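Local coordinates for VP1 (Polyomavirus HPyV6, PDB 4PCG), which forms the pentameric building blocks of the viral capsid and probably takes part in attachment to host cells, at the sodium ion site. Numbering follows the deposited sequence.

The sodium ion site. Residues 48-54. With NA (sodium ion), chain B.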
loop_
_atom_site.group_PDB
_atom_site.type_symbol
_atom_site.label_atom_id
_atom_site.label_comp_id
_atom_site.label_asym_id
_atom_site.label_seq_id
_atom_site.Cartn_x
_atom_site.Cartn_y
_atom_site.Cartn_z
ATOM N N THR A 48 17.220 -25.103 9.287
ATOM C CA THR A 48 18.198 -24.992 10.368
ATOM C C THR A 48 19.019 -23.727 10.241
ATOM O O THR A 48 19.182 -23.160 9.152
ATOM C CB THR A 48 19.179 -26.169 10.359
ATOM O OG1 THR A 48 19.985 -26.081 9.179
ATOM C CG2 THR A 48 18.417 -27.489 10.379
ATOM N N PHE A 49 19.561 -23.281 11.358
ATOM C CA PHE A 49 20.242 -21.988 11.387
ATOM C C PHE A 49 21.735 -22.094 11.159
ATOM O O PHE A 49 22.479 -21.174 11.490
ATOM C CB PHE A 49 19.910 -21.266 12.696
ATOM C CG PHE A 49 18.436 -20.982 12.879
ATOM C CD1 PHE A 49 17.553 -20.976 11.792
ATOM C CD2 PHE A 49 17.932 -20.687 14.142
ATOM C CE1 PHE A 49 16.203 -20.711 11.970
ATOM C CE2 PHE A 49 16.581 -20.411 14.317
ATOM C CZ PHE A 49 15.721 -20.424 13.234
ATOM N N THR A 50 22.163 -23.199 10.554
ATOM C CA THR A 50 23.559 -23.431 10.209
ATOM C C THR A 50 24.031 -22.464 9.124
ATOM O O THR A 50 23.241 -21.676 8.564
ATOM C CB THR A 50 23.783 -24.871 9.682
ATOM O OG1 THR A 50 23.080 -25.038 8.442
ATOM C CG2 THR A 50 23.308 -25.909 10.690
ATOM N N ASP A 51 25.317 -22.547 8.810
ATOM C CA ASP A 51 25.880 -21.748 7.721
ATOM C C ASP A 51 25.761 -22.409 6.318
ATOM O O ASP A 51 26.564 -22.127 5.430
ATOM C CB ASP A 51 27.353 -21.484 8.027
ATOM C CG ASP A 51 28.180 -22.760 8.053
ATOM O OD1 ASP A 51 27.615 -23.851 7.825
ATOM O OD2 ASP A 51 29.387 -22.680 8.324
ATOM N N THR A 52 24.819 -23.324 6.151
ATOM C CA THR A 52 24.690 -24.084 4.891
ATOM C C THR A 52 23.257 -24.090 4.480
ATOM O O THR A 52 22.376 -24.327 5.320
ATOM C CB THR A 52 25.165 -25.542 5.071
ATOM O OG1 THR A 52 26.517 -25.529 5.488
ATOM C CG2 THR A 52 25.052 -26.354 3.766
ATOM N N LEU A 53 22.999 -23.781 3.206
ATOM C CA LEU A 53 21.675 -23.931 2.633
ATOM C C LEU A 53 21.489 -25.394 2.310
ATOM O O LEU A 53 22.276 -25.942 1.538
ATOM C CB LEU A 53 21.519 -23.157 1.328
ATOM C CG LEU A 53 21.435 -21.651 1.400
ATOM C CD1 LEU A 53 21.252 -21.115 -0.017
ATOM C CD2 LEU A 53 20.286 -21.230 2.312
ATOM N N ASP A 54 20.452 -25.997 2.887
ATOM C CA ASP A 54 20.302 -27.441 2.887
ATOM C C ASP A 54 19.247 -27.860 1.894
ATOM O O ASP A 54 18.229 -27.187 1.721
ATOM C CB ASP A 54 19.927 -27.953 4.293
ATOM C CG ASP A 54 20.944 -27.554 5.375
ATOM O OD1 ASP A 54 22.129 -27.920 5.283
ATOM O OD2 ASP A 54 20.544 -26.868 6.344
HETATM NA NA NA B . 20.991 -24.716 7.347
HETATM O O HOH W 1 19.204 -23.544 6.231
#
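This sodium site looks structural, although the ion itself may have come from the purification or crystallisation solutions. The evidence is an all-oxygen shell whose protein ligands all come from one short stretch, Thr48 to Asp54, with a water added, in a capsid protein, whose role is assembly rather than catalysis. Six ligands are seen in a distorted arrangement, and weak ones could be missing.

Thr48 grips the ion twice: its hydroxyl OG1 lies 2.5 Å from NA, while its carbonyl O, at 3.0 Å from NA, is a looser ligand. Chi1 of 67° sets OG1 between the backbone N and the carbonyl carbon, and with the backbone turned at psi 156° hydroxyl and carbonyl O can both reach the ion. Thr50 repeats the rotamer and points its OG1 to within 2.4 Å of NA. Thr52 contributes its backbone carbonyl O, 2.5 Å from NA, and turns its own hydroxyl elsewhere: OG1 is 3.1 Å from Asp51 OD1, a hydrogen bond in which the hydroxyl approaches from above the carboxylate plane, 38° out of it.

Asp54 binds one-armed: OD2 is 2.4 Å from NA, whereas OD1 stays at 4.0 Å from NA. Presumably the charged ligand among those seen, it would, if ionised, formally balance the sodium ion's single charge. Water 1 lies 2.4 Å (O) from NA.

By tying alternate residues to one centre, the ion would hold this loop, including strand 52-53, in a compact curl on the VP1 jelly roll.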